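Local structure of major capsid protein (Paramecium bursaria Chlorella virus 1, 5TIQ) at residues Leu309-Ser314 with Leu380-Cys385; Gln58-Gly63 with Val205-Leu210; Gln229-Gly234 with Asn253-Thr258. The protein self-assembles as trimers into the large icosahedral capsid of the virus, forming most of the shell as a glycosylated structural protein. All blocks are in the same frame, centred on the assembly; numbering follows the deposited sequence.

Contact 1: Leu309-Ser314 with Leu380-Cys385; sequences LAVLDS and LTYKTC. With HG (mercury (II) ion), chain L.
With CG turned beside its own backbone N (chi1 -58°) and the chain extended from there to NZ, Lys383 runs past the backbone of Ala310 to Asp313, and its NZ donates to Ala310 O at 3.1 Å from above the carbonyl plane. Lysine suits this buried path: CG packs 3.6 Å from Asp313 CB, and the ammonium group also meets Glu307 in a salt bridge that probably offsets its charge. Leu312 starts away from the other strand, but with CG anti to the backbone N (chi1 -174°) and chi2 near 63°, CD1 comes back to Leu380 CD2 at 3.7 Å. Beside them Val311 CG1 rests against Tyr382 CD1, while Val311 O lies in the plane of the tyrosine ring at its edge. The same oxygen accepts from Lys383 N at 2.9 Å. Further on, Thr381 O takes two donors, Asp313 N and Ser314 N, the latter at 3.1 Å. Thr381 N answers to Ser314 O; two residues facing one make this a classic beta bulge. A water bridges the hydroxyls of Ser314 and Thr381. Cys385 binds mercury through SG and its carbonyl O. The bulge interrupts the antiparallel pairing of strands 312-319 and 376-387. Apolar and aromatic residues suit Val311, Leu312 and Tyr382 because all three pack on Phe265 of strand 257-266, Leu312 also on Trp263 and on Tyr351 of strand 350-354.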
ATOM      1  N   LEU A 309       1.518  19.568  18.135  1.00 32.89           N
ATOM      2  CA  LEU A 309       2.461  19.118  19.149  1.00 33.76           C
ATOM      3  C   LEU A 309       3.902  19.084  18.653  1.00 38.63           C
ATOM      4  O   LEU A 309       4.795  18.705  19.419  1.00 43.18           O
ATOM      5  CB  LEU A 309       2.055  17.732  19.660  1.00 31.99           C
ATOM      6  CG  LEU A 309       0.654  17.628  20.273  1.00 31.02           C
ATOM      7  CD1 LEU A 309       0.336  16.192  20.660  1.00 29.99           C
ATOM      8  CD2 LEU A 309       0.518  18.547  21.476  1.00 31.36           C
ATOM      9  N   ALA A 310       4.152  19.464  17.403  1.00 36.21           N
ATOM     10  CA  ALA A 310       5.506  19.563  16.878  1.00 29.45           C
ATOM     11  C   ALA A 310       6.082  20.942  17.176  1.00 32.13           C
ATOM     12  O   ALA A 310       5.355  21.937  17.237  1.00 39.83           O
ATOM     13  CB  ALA A 310       5.530  19.295  15.373  1.00 31.15           C
ATOM     14  N   VAL A 311       7.403  20.995  17.354  1.00 35.07           N
ATOM     15  CA  VAL A 311       8.052  22.205  17.846  1.00 34.72           C
ATOM     16  C   VAL A 311       8.602  23.096  16.734  1.00 35.78           C
ATOM     17  O   VAL A 311       8.776  24.303  16.959  1.00 40.90           O
ATOM     18  CB  VAL A 311       9.176  21.849  18.846  1.00 35.89           C
ATOM     19  CG1 VAL A 311      10.397  21.292  18.122  1.00 31.12           C
ATOM     20  CG2 VAL A 311       9.543  23.057  19.705  1.00 34.59           C
ATOM     21  N   LEU A 312       8.865  22.552  15.549  1.00 37.74           N
ATOM     22  CA  LEU A 312       9.489  23.328  14.484  1.00 37.38           C
ATOM     23  C   LEU A 312       8.437  24.166  13.765  1.00 35.66           C
ATOM     24  O   LEU A 312       7.455  23.628  13.244  1.00 39.24           O
ATOM     25  CB  LEU A 312      10.208  22.404  13.503  1.00 37.74           C
ATOM     26  CG  LEU A 312      11.033  23.096  12.415  1.00 36.13           C
ATOM     27  CD1 LEU A 312      12.169  23.898  13.036  1.00 30.02           C
ATOM     28  CD2 LEU A 312      11.567  22.082  11.415  1.00 35.70           C
ATOM     29  N   ASP A 313       8.643  25.482  13.737  1.00 34.92           N
ATOM     30  CA  ASP A 313       7.736  26.385  13.036  1.00 35.84           C
ATOM     31  C   ASP A 313       8.104  26.532  11.565  1.00 39.30           C
ATOM     32  O   ASP A 313       7.236  26.428  10.692  1.00 42.87           O
ATOM     33  CB  ASP A 313       7.728  27.763  13.708  1.00 33.44           C
ATOM     34  CG  ASP A 313       6.949  28.798  12.910  1.00 37.50           C
ATOM     35  OD1 ASP A 313       5.805  28.506  12.499  1.00 36.98           O
ATOM     36  OD2 ASP A 313       7.481  29.908  12.698  1.00 37.29           O
ATOM     37  N   SER A 314       9.377  26.785  11.275  1.00 33.63           N
ATOM     38  CA  SER A 314       9.821  26.973   9.904  1.00 30.27           C
ATOM     39  C   SER A 314      11.280  26.558   9.800  1.00 30.77           C
ATOM     40  O   SER A 314      11.989  26.462  10.803  1.00 35.80           O
ATOM     41  CB  SER A 314       9.637  28.426   9.454  1.00 32.01           C
ATOM     42  OG  SER A 314      10.585  29.278  10.075  1.00 36.42           O
ATOM     43  N   LEU A 380      16.692  27.170  11.530  1.00 34.48           N
ATOM     44  CA  LEU A 380      15.493  26.725  12.224  1.00 32.88           C
ATOM     45  C   LEU A 380      14.851  27.877  12.981  1.00 39.31           C
ATOM     46  O   LEU A 380      15.544  28.715  13.568  1.00 43.16           O
ATOM     47  CB  LEU A 380      15.815  25.590  13.200  1.00 31.76           C
ATOM     48  CG  LEU A 380      16.479  24.362  12.584  1.00 32.58           C
ATOM     49  CD1 LEU A 380      16.826  23.346  13.657  1.00 32.53           C
ATOM     50  CD2 LEU A 380      15.562  23.748  11.536  1.00 31.09           C
ATOM     51  N   THR A 381      13.521  27.905  12.963  1.00 32.57           N
ATOM     52  CA  THR A 381      12.729  28.806  13.787  1.00 33.35           C
ATOM     53  C   THR A 381      11.682  27.968  14.500  1.00 34.72           C
ATOM     54  O   THR A 381      10.978  27.180  13.862  1.00 37.35           O
ATOM     55  CB  THR A 381      12.059  29.902  12.951  1.00 35.94           C
ATOM     56  OG1 THR A 381      13.061  30.706  12.320  1.00 35.74           O
ATOM     57  CG2 THR A 381      11.195  30.793  13.834  1.00 34.44           C
ATOM     58  N   TYR A 382      11.584  28.131  15.814  1.00 33.66           N
ATOM     59  CA  TYR A 382      10.732  27.290  16.638  1.00 33.42           C
ATOM     60  C   TYR A 382       9.432  28.004  16.983  1.00 38.46           C
ATOM     61  O   TYR A 382       9.371  29.236  17.043  1.00 40.03           O
ATOM     62  CB  TYR A 382      11.459  26.873  17.920  1.00 36.23           C
ATOM     63  CG  TYR A 382      12.694  26.045  17.658  1.00 35.97           C
ATOM     64  CD1 TYR A 382      12.589  24.710  17.291  1.00 32.53           C
ATOM     65  CD2 TYR A 382      13.964  26.597  17.766  1.00 34.60           C
ATOM     66  CE1 TYR A 382      13.711  23.948  17.044  1.00 32.88           C
ATOM     67  CE2 TYR A 382      15.094  25.839  17.523  1.00 34.77           C
ATOM     68  CZ  TYR A 382      14.959  24.515  17.160  1.00 35.45           C
ATOM     69  OH  TYR A 382      16.074  23.750  16.911  1.00 44.14           O
ATOM     70  N   LYS A 383       8.384  27.212  17.192  1.00 33.39           N
ATOM     71  CA  LYS A 383       7.119  27.761  17.646  1.00 36.67           C
ATOM     72  C   LYS A 383       7.255  28.309  19.063  1.00 44.89           C
ATOM     73  O   LYS A 383       8.173  27.963  19.814  1.00 45.34           O
ATOM     74  CB  LYS A 383       6.022  26.699  17.602  1.00 35.67           C
ATOM     75  CG  LYS A 383       5.797  26.084  16.230  1.00 39.19           C
ATOM     76  CD  LYS A 383       4.741  24.994  16.291  1.00 37.63           C
ATOM     77  CE  LYS A 383       4.586  24.287  14.957  1.00 30.46           C
ATOM     78  NZ  LYS A 383       3.576  23.200  15.037  1.00 29.94           N
ATOM     79  N   THR A 384       6.318  29.178  19.428  1.00 47.17           N
ATOM     80  CA  THR A 384       6.251  29.721  20.782  1.00 43.43           C
ATOM     81  C   THR A 384       5.500  28.721  21.650  1.00 44.68           C
ATOM     82  O   THR A 384       4.276  28.605  21.564  1.00 50.58           O
ATOM     83  CB  THR A 384       5.568  31.083  20.779  1.00 42.17           C
ATOM     84  OG1 THR A 384       6.279  31.970  19.906  1.00 46.40           O
ATOM     85  CG2 THR A 384       5.548  31.671  22.179  1.00 41.59           C
ATOM     86  N   CYS A 385       6.234  27.991  22.491  1.00 41.02           N
ATOM     87  CA  CYS A 385       5.648  26.945  23.330  1.00 45.58           C
ATOM     88  C   CYS A 385       4.941  27.588  24.524  1.00 46.23           C
ATOM     89  O   CYS A 385       5.403  27.555  25.667  1.00 50.51           O
ATOM     90  CB  CYS A 385       6.717  25.957  23.777  1.00 52.68           C
ATOM     91  SG  CYS A 385       8.286  26.725  24.241  1.00 61.50           S
TER
HETATM   92 HG    HG L 502       7.852  26.889  26.868  0.80 61.80          HG
HETATM   93  O   HOH W   1      13.687  29.696   9.410  1.00 31.04           O

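Contact 2: Gln58-Gly63 with Val205-Leu210; sequences QISRNG and VDYIFL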
ATOM      1  N   GLN A  58      31.123 -12.425  13.591  1.00 34.10           N
ATOM      2  CA  GLN A  58      31.840 -12.572  12.331  1.00 35.43           C
ATOM      3  C   GLN A  58      31.058 -13.530  11.441  1.00 33.17           C
ATOM      4  O   GLN A  58      30.887 -14.704  11.788  1.00 39.64           O
ATOM      5  CB  GLN A  58      33.260 -13.084  12.568  1.00 36.61           C
ATOM      6  CG  GLN A  58      34.080 -13.259  11.302  1.00 36.45           C
ATOM      7  CD  GLN A  58      35.484 -13.740  11.592  1.00 47.08           C
ATOM      8  OE1 GLN A  58      35.982 -14.665  10.951  1.00 51.17           O
ATOM      9  NE2 GLN A  58      36.133 -13.112  12.566  1.00 51.94           N
ATOM     10  N   ILE A  59      30.587 -13.025  10.298  1.00 31.79           N
ATOM     11  CA  ILE A  59      29.722 -13.809   9.421  1.00 32.79           C
ATOM     12  C   ILE A  59      30.473 -15.042   8.939  1.00 32.45           C
ATOM     13  O   ILE A  59      31.566 -14.940   8.366  1.00 33.78           O
ATOM     14  CB  ILE A  59      29.231 -12.962   8.241  1.00 30.00           C
ATOM     15  CG1 ILE A  59      28.616 -11.648   8.729  1.00 31.11           C
ATOM     16  CG2 ILE A  59      28.225 -13.740   7.410  1.00 26.75           C
ATOM     17  CD1 ILE A  59      27.392 -11.824   9.587  1.00 36.26           C
ATOM     18  N   SER A  60      29.894 -16.215   9.175  1.00 28.62           N
ATOM     19  CA  SER A  60      30.491 -17.450   8.691  1.00 30.67           C
ATOM     20  C   SER A  60      30.332 -17.556   7.175  1.00 31.78           C
ATOM     21  O   SER A  60      29.421 -16.981   6.573  1.00 31.50           O
ATOM     22  CB  SER A  60      29.854 -18.659   9.377  1.00 29.46           C
ATOM     23  OG  SER A  60      28.457 -18.698   9.139  1.00 36.08           O
ATOM     24  N   ARG A  61      31.231 -18.315   6.558  1.00 36.40           N
ATOM     25  CA  ARG A  61      31.308 -18.396   5.100  1.00 43.25           C
ATOM     26  C   ARG A  61      30.660 -19.682   4.590  1.00 41.59           C
ATOM     27  O   ARG A  61      31.298 -20.553   4.001  1.00 47.67           O
ATOM     28  CB  ARG A  61      32.760 -18.281   4.648  1.00 49.05           C
ATOM     29  CG  ARG A  61      33.432 -17.021   5.152  1.00 51.76           C
ATOM     30  CD  ARG A  61      34.803 -16.826   4.545  1.00 59.81           C
ATOM     31  NE  ARG A  61      35.137 -15.407   4.485  1.00 63.81           N
ATOM     32  CZ  ARG A  61      34.855 -14.623   3.451  1.00 60.22           C
ATOM     33  NH1 ARG A  61      34.242 -15.123   2.385  1.00 57.67           N
ATOM     34  NH2 ARG A  61      35.187 -13.341   3.481  1.00 61.81           N
ATOM     35  N   ASN A  62      29.354 -19.783   4.833  1.00 36.04           N
ATOM     36  CA  ASN A  62      28.602 -20.953   4.397  1.00 34.04           C
ATOM     37  C   ASN A  62      28.189 -20.849   2.935  1.00 39.43           C
ATOM     38  O   ASN A  62      28.243 -21.841   2.200  1.00 47.66           O
ATOM     39  CB  ASN A  62      27.373 -21.137   5.281  1.00 29.77           C
ATOM     40  CG  ASN A  62      27.723 -21.187   6.748  1.00 36.58           C
ATOM     41  OD1 ASN A  62      27.862 -20.150   7.397  1.00 43.87           O
ATOM     42  ND2 ASN A  62      27.870 -22.391   7.282  1.00 35.86           N
ATOM     43  N   GLY A  63      27.773 -19.665   2.497  1.00 35.44           N
ATOM     44  CA  GLY A  63      27.296 -19.500   1.139  1.00 34.80           C
ATOM     45  C   GLY A  63      28.118 -18.532   0.320  1.00 31.67           C
ATOM     46  O   GLY A  63      29.159 -18.048   0.773  1.00 36.67           O
ATOM     47  N   VAL A 205      21.576 -14.931   9.282  1.00 27.16           N
ATOM     48  CA  VAL A 205      21.976 -14.357   8.004  1.00 30.16           C
ATOM     49  C   VAL A 205      21.486 -15.275   6.894  1.00 29.65           C
ATOM     50  O   VAL A 205      21.707 -16.490   6.944  1.00 26.23           O
ATOM     51  CB  VAL A 205      23.501 -14.164   7.923  1.00 32.38           C
ATOM     52  CG1 VAL A 205      23.902 -13.631   6.556  1.00 30.69           C
ATOM     53  CG2 VAL A 205      23.976 -13.238   9.028  1.00 25.53           C
ATOM     54  N   ASP A 206      20.825 -14.693   5.895  1.00 25.09           N
ATOM     55  CA  ASP A 206      20.359 -15.438   4.734  1.00 24.41           C
ATOM     56  C   ASP A 206      21.472 -15.516   3.698  1.00 24.04           C
ATOM     57  O   ASP A 206      22.018 -14.488   3.284  1.00 23.87           O
ATOM     58  CB  ASP A 206      19.113 -14.789   4.130  1.00 25.29           C
ATOM     59  CG  ASP A 206      17.863 -15.040   4.957  1.00 37.62           C
ATOM     60  OD1 ASP A 206      17.977 -15.196   6.191  1.00 41.97           O
ATOM     61  OD2 ASP A 206      16.765 -15.096   4.366  1.00 44.31           O
ATOM     62  N   TYR A 207      21.810 -16.732   3.290  1.00 25.21           N
ATOM     63  CA  TYR A 207      22.866 -16.968   2.321  1.00 28.04           C
ATOM     64  C   TYR A 207      22.275 -17.342   0.969  1.00 31.06           C
ATOM     65  O   TYR A 207      21.228 -17.990   0.885  1.00 34.01           O
ATOM     66  CB  TYR A 207      23.807 -18.079   2.790  1.00 28.76           C
ATOM     67  CG  TYR A 207      24.641 -17.717   3.995  1.00 26.10           C
ATOM     68  CD1 TYR A 207      24.109 -17.774   5.278  1.00 26.63           C
ATOM     69  CD2 TYR A 207      25.968 -17.335   3.853  1.00 26.01           C
ATOM     70  CE1 TYR A 207      24.873 -17.450   6.387  1.00 27.30           C
ATOM     71  CE2 TYR A 207      26.741 -17.009   4.955  1.00 27.50           C
ATOM     72  CZ  TYR A 207      26.188 -17.067   6.219  1.00 29.86           C
ATOM     73  OH  TYR A 207      26.954 -16.746   7.317  1.00 33.85           O
ATOM     74  N   ILE A 208      22.962 -16.923  -0.089  1.00 28.95           N
ATOM     75  CA  ILE A 208      22.647 -17.313  -1.457  1.00 24.76           C
ATOM     76  C   ILE A 208      23.693 -18.317  -1.912  1.00 26.42           C
ATOM     77  O   ILE A 208      24.898 -18.059  -1.805  1.00 33.54           O
ATOM     78  CB  ILE A 208      22.610 -16.098  -2.401  1.00 29.54           C
ATOM     79  CG1 ILE A 208      21.655 -15.027  -1.869  1.00 26.81           C
ATOM     80  CG2 ILE A 208      22.200 -16.528  -3.799  1.00 24.53           C
ATOM     81  CD1 ILE A 208      20.230 -15.498  -1.726  1.00 23.91           C
ATOM     82  N   PHE A 209      23.238 -19.460  -2.414  1.00 29.19           N
ATOM     83  CA  PHE A 209      24.113 -20.471  -2.991  1.00 28.51           C
ATOM     84  C   PHE A 209      23.999 -20.396  -4.508  1.00 28.41           C
ATOM     85  O   PHE A 209      22.909 -20.575  -5.060  1.00 27.98           O
ATOM     86  CB  PHE A 209      23.748 -21.868  -2.489  1.00 29.68           C
ATOM     87  CG  PHE A 209      23.944 -22.053  -1.012  1.00 29.31           C
ATOM     88  CD1 PHE A 209      22.956 -21.681  -0.114  1.00 27.04           C
ATOM     89  CD2 PHE A 209      25.117 -22.605  -0.519  1.00 30.77           C
ATOM     90  CE1 PHE A 209      23.136 -21.853   1.247  1.00 27.59           C
ATOM     91  CE2 PHE A 209      25.305 -22.778   0.839  1.00 27.37           C
ATOM     92  CZ  PHE A 209      24.312 -22.401   1.723  1.00 27.32           C
ATOM     93  N   LEU A 210      25.118 -20.130  -5.175  1.00 33.49           N
ATOM     94  CA  LEU A 210      25.136 -19.883  -6.609  1.00 33.79           C
ATOM     95  C   LEU A 210      25.582 -21.122  -7.373  1.00 33.10           C
ATOM     96  O   LEU A 210      26.311 -21.970  -6.851  1.00 31.02           O
ATOM     97  CB  LEU A 210      26.060 -18.712  -6.950  1.00 36.47           C
ATOM     98  CG  LEU A 210      25.688 -17.351  -6.361  1.00 33.80           C
ATOM     99  CD1 LEU A 210      26.795 -16.345  -6.625  1.00 33.85           C
ATOM    100  CD2 LEU A 210      24.360 -16.864  -6.928  1.00 29.56           C
TER
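Gly63 and Tyr207 bring the two backbones nearest, their CA atoms 5.2 Å apart, whereas Ile59 CA and Val205 CA stand 7.9 Å apart; the irregular segment 58-63 therefore closes in on strand 205-210 toward Gly63, and side chains fill the wider end. Tyr207 is the centre of the contact. Its CG lies anti to the carbonyl carbon (chi1 -68°), which sends the ring along the loop toward Ser60, and OH donates to Ser60 O at 2.6 Å, tilted 31° from that carbonyl plane. A tyrosine fits here because one side chain offers both a broad apolar surface and a polar end that can satisfy a loop carbonyl; Gln43 adds a weak hydrogen bond to the same hydroxyl. Asn62 CB sits over the middle of one ring face, 4.2 Å from the Tyr207 centroid, as a CH-pi contact, and Val205 CG1 lies on the opposite face, nearer the rim. Ile59 divides its branches between two partners: CD1 meets Val205 CG2 at 3.7 Å, and CG2 approaches Tyr207 CZ at 4.1 Å. At the other end Gly63, having no side chain, comes close to the strand and sets CA over a face of Phe209, 4.2 Å from the ring centroid. Phe209 also packs on Gly3 of the second subunit. Segment 58-63 connects strand 54-58 in one sheet to strand 65-76 in another, and the contact lays it against strand 200-210 of the sheet it is entering, as expected of the beta-sandwich in a double jelly-roll capsid protein.

Contact 3: Gln229-Gly234 with Asn253-Thr258; sequences QLQFTG and NFNHPT
Gln229 OE1 lies 4.2 Å from His256 CD2; its amide is held by Ile104, Asn419 and Asn421, while His256 ND1 reaches Gln13 of the third subunit. Two residues on, Gln231 makes the principal link. CG beside the backbone N (chi1 -66°) and an extended chain bring its amide to Asn255. Its OE1 accepts from Asn255 N at 2.8 Å in the carbonyl plane, on a lone pair, and NE2 returns a bond to Asn255 O at 2.8 Å, close to the plane of its own amide. A glutamine suits this place because its amide offers a donor and an acceptor side by side, so that both backbone polar groups of Asn255 are gripped by one flat group; a further bond from NE2 to Asn419 helps fix its rotation. Gln231 CB meets Phe254 CD1 obliquely at 3.7 Å. Thr233 follows on the same side, with OG1 3.9 Å from Phe254 CE1. That hydroxyl hydrogen-bonds a water which accepts from Asn253 N and lies above one face of the phenylalanine ring, toward the rim. Ile415 and Ala417 of strand 412-426 pack against Phe254. That strand pairs with strand 223-236 and with strand 257-266, which begins at Pro257, so one sheet links them.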
ATOM      1  N   GLN A 229      24.950   4.791   2.448  1.00 23.67           N
ATOM      2  CA  GLN A 229      25.451   4.913   3.809  1.00 27.90           C
ATOM      3  C   GLN A 229      24.581   5.882   4.594  1.00 30.72           C
ATOM      4  O   GLN A 229      23.807   6.657   4.027  1.00 34.84           O
ATOM      5  CB  GLN A 229      26.904   5.405   3.838  1.00 27.54           C
ATOM      6  CG  GLN A 229      27.901   4.464   3.204  1.00 25.87           C
ATOM      7  CD  GLN A 229      29.290   5.052   3.185  1.00 26.37           C
ATOM      8  OE1 GLN A 229      29.521   6.096   2.578  1.00 25.87           O
ATOM      9  NE2 GLN A 229      30.221   4.393   3.863  1.00 26.51           N
ATOM     10  N   LEU A 230      24.733   5.838   5.915  1.00 27.64           N
ATOM     11  CA  LEU A 230      24.042   6.740   6.825  1.00 28.14           C
ATOM     12  C   LEU A 230      25.045   7.663   7.505  1.00 31.45           C
ATOM     13  O   LEU A 230      26.078   7.205   8.007  1.00 38.16           O
ATOM     14  CB  LEU A 230      23.254   5.967   7.882  1.00 26.35           C
ATOM     15  CG  LEU A 230      22.395   6.842   8.801  1.00 28.15           C
ATOM     16  CD1 LEU A 230      21.183   7.396   8.059  1.00 26.92           C
ATOM     17  CD2 LEU A 230      21.977   6.073  10.050  1.00 26.29           C
ATOM     18  N   GLN A 231      24.738   8.955   7.521  1.00 27.33           N
ATOM     19  CA  GLN A 231      25.518   9.948   8.244  1.00 26.38           C
ATOM     20  C   GLN A 231      24.633  10.567   9.315  1.00 31.40           C
ATOM     21  O   GLN A 231      23.490  10.943   9.037  1.00 28.76           O
ATOM     22  CB  GLN A 231      26.044  11.025   7.294  1.00 26.63           C
ATOM     23  CG  GLN A 231      27.066  10.518   6.289  1.00 27.60           C
ATOM     24  CD  GLN A 231      27.404  11.556   5.243  1.00 30.33           C
ATOM     25  OE1 GLN A 231      28.173  12.482   5.495  1.00 41.12           O
ATOM     26  NE2 GLN A 231      26.821  11.413   4.062  1.00 29.10           N
ATOM     27  N   PHE A 232      25.161  10.684  10.531  1.00 34.30           N
ATOM     28  CA  PHE A 232      24.378  11.167  11.658  1.00 32.96           C
ATOM     29  C   PHE A 232      25.188  12.155  12.480  1.00 34.39           C
ATOM     30  O   PHE A 232      26.366  11.921  12.764  1.00 32.37           O
ATOM     31  CB  PHE A 232      23.914  10.009  12.552  1.00 27.32           C
ATOM     32  CG  PHE A 232      23.463  10.443  13.917  1.00 30.36           C
ATOM     33  CD1 PHE A 232      22.363  11.273  14.069  1.00 31.81           C
ATOM     34  CD2 PHE A 232      24.138  10.022  15.050  1.00 32.18           C
ATOM     35  CE1 PHE A 232      21.946  11.675  15.325  1.00 32.48           C
ATOM     36  CE2 PHE A 232      23.727  10.420  16.308  1.00 34.34           C
ATOM     37  CZ  PHE A 232      22.628  11.249  16.445  1.00 34.61           C
ATOM     38  N   THR A 233      24.545  13.260  12.858  1.00 43.30           N
ATOM     39  CA  THR A 233      25.126  14.247  13.763  1.00 47.31           C
ATOM     40  C   THR A 233      24.078  14.644  14.793  1.00 43.54           C
ATOM     41  O   THR A 233      22.983  15.082  14.426  1.00 42.63           O
ATOM     42  CB  THR A 233      25.625  15.480  13.003  1.00 46.42           C
ATOM     43  OG1 THR A 233      26.589  15.077  12.023  1.00 55.22           O
ATOM     44  CG2 THR A 233      26.269  16.469  13.964  1.00 36.89           C
ATOM     45  N   GLY A 234      24.408  14.490  16.074  1.00 38.88           N
ATOM     46  CA  GLY A 234      23.493  14.802  17.150  1.00 38.99           C
ATOM     47  C   GLY A 234      23.796  16.152  17.767  1.00 42.98           C
ATOM     48  O   GLY A 234      24.897  16.380  18.275  1.00 51.25           O
ATOM     49  N   ASN A 253      27.696  18.917   8.816  1.00 41.66           N
ATOM     50  CA  ASN A 253      28.963  18.264   8.496  1.00 42.42           C
ATOM     51  C   ASN A 253      28.669  16.927   7.818  1.00 40.67           C
ATOM     52  O   ASN A 253      28.732  15.858   8.426  1.00 44.48           O
ATOM     53  CB  ASN A 253      29.805  18.094   9.757  1.00 46.47           C
ATOM     54  CG  ASN A 253      31.167  17.501   9.473  1.00 54.72           C
ATOM     55  OD1 ASN A 253      31.667  17.576   8.350  1.00 61.04           O
ATOM     56  ND2 ASN A 253      31.777  16.906  10.492  1.00 52.70           N
ATOM     57  N   PHE A 254      28.340  17.000   6.530  1.00 31.16           N
ATOM     58  CA  PHE A 254      28.028  15.829   5.726  1.00 28.72           C
ATOM     59  C   PHE A 254      28.934  15.780   4.502  1.00 28.83           C
ATOM     60  O   PHE A 254      29.559  16.776   4.130  1.00 30.86           O
ATOM     61  CB  PHE A 254      26.556  15.827   5.289  1.00 27.94           C
ATOM     62  CG  PHE A 254      25.590  15.616   6.416  1.00 30.83           C
ATOM     63  CD1 PHE A 254      25.883  14.730   7.440  1.00 33.93           C
ATOM     64  CD2 PHE A 254      24.390  16.305   6.457  1.00 33.90           C
ATOM     65  CE1 PHE A 254      24.995  14.530   8.480  1.00 28.75           C
ATOM     66  CE2 PHE A 254      23.499  16.111   7.495  1.00 34.57           C
ATOM     67  CZ  PHE A 254      23.803  15.220   8.509  1.00 30.07           C
ATOM     68  N   ASN A 255      28.988  14.606   3.872  1.00 28.82           N
ATOM     69  CA  ASN A 255      29.818  14.389   2.695  1.00 33.31           C
ATOM     70  C   ASN A 255      29.076  13.500   1.705  1.00 32.36           C
ATOM     71  O   ASN A 255      28.012  12.950   2.005  1.00 30.19           O
ATOM     72  CB  ASN A 255      31.171  13.757   3.063  1.00 37.95           C
ATOM     73  CG  ASN A 255      32.026  14.667   3.928  1.00 45.90           C
ATOM     74  OD1 ASN A 255      32.633  15.620   3.438  1.00 52.89           O
ATOM     75  ND2 ASN A 255      32.078  14.376   5.222  1.00 41.53           N
ATOM     76  N   HIS A 256      29.662  13.375   0.502  1.00 28.93           N
ATOM     77  CA  HIS A 256      29.240  12.476  -0.571  1.00 30.74           C
ATOM     78  C   HIS A 256      27.950  12.947  -1.234  1.00 35.73           C
ATOM     79  O   HIS A 256      27.228  13.781  -0.671  1.00 37.13           O
ATOM     80  CB  HIS A 256      29.055  11.050  -0.043  1.00 31.92           C
ATOM     81  CG  HIS A 256      30.234  10.529   0.714  1.00 32.87           C
ATOM     82  ND1 HIS A 256      31.449  10.275   0.116  1.00 33.52           N
ATOM     83  CD2 HIS A 256      30.381  10.211   2.021  1.00 33.75           C
ATOM     84  CE1 HIS A 256      32.296   9.823   1.024  1.00 38.35           C
ATOM     85  NE2 HIS A 256      31.673   9.774   2.188  1.00 34.62           N
ATOM     86  N   PRO A 257      27.637  12.450  -2.432  1.00 32.75           N
ATOM     87  CA  PRO A 257      26.317  12.719  -3.023  1.00 30.25           C
ATOM     88  C   PRO A 257      25.215  12.166  -2.134  1.00 31.27           C
ATOM     89  O   PRO A 257      25.111  10.955  -1.927  1.00 31.89           O
ATOM     90  CB  PRO A 257      26.382  11.991  -4.371  1.00 26.93           C
ATOM     91  CG  PRO A 257      27.839  11.924  -4.690  1.00 25.92           C
ATOM     92  CD  PRO A 257      28.524  11.739  -3.371  1.00 29.01           C
ATOM     93  N   THR A 258      24.387  13.066  -1.612  1.00 32.98           N
ATOM     94  CA  THR A 258      23.397  12.737  -0.595  1.00 30.40           C
ATOM     95  C   THR A 258      21.996  12.765  -1.192  1.00 30.07           C
ATOM     96  O   THR A 258      21.623  13.726  -1.873  1.00 28.89           O
ATOM     97  CB  THR A 258      23.509  13.709   0.583  1.00 26.90           C
ATOM     98  OG1 THR A 258      24.795  13.555   1.191  1.00 25.58           O
ATOM     99  CG2 THR A 258      22.432  13.439   1.619  1.00 29.51           C
TER
HETATM  100  O   HOH W   2      26.068  17.519  10.182  1.00 47.65           O

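How the contacts relate
Along the chain the contacts come in series: contact 2 closes first, then contact 3, then contact 1. Contact 2 belongs to the N-terminal half of the protein, the other two to the half that follows, consistent with two successive jelly-rolls in one subunit. Contacts 1 and 2 lie on opposite sides of the chain's centre, their centres 48 Å apart; contact 3 is 30 Å from contact 2 and 24 Å from contact 1, centre to centre. None touches another. Strand 257-266, where contact 3 ends, also packs on contact 1, so the two sheets of this domain face each other at contact 1. Contact 2 touches both other subunits of the trimer and contact 3 the third subunit, whereas contact 1 stays within its own chain.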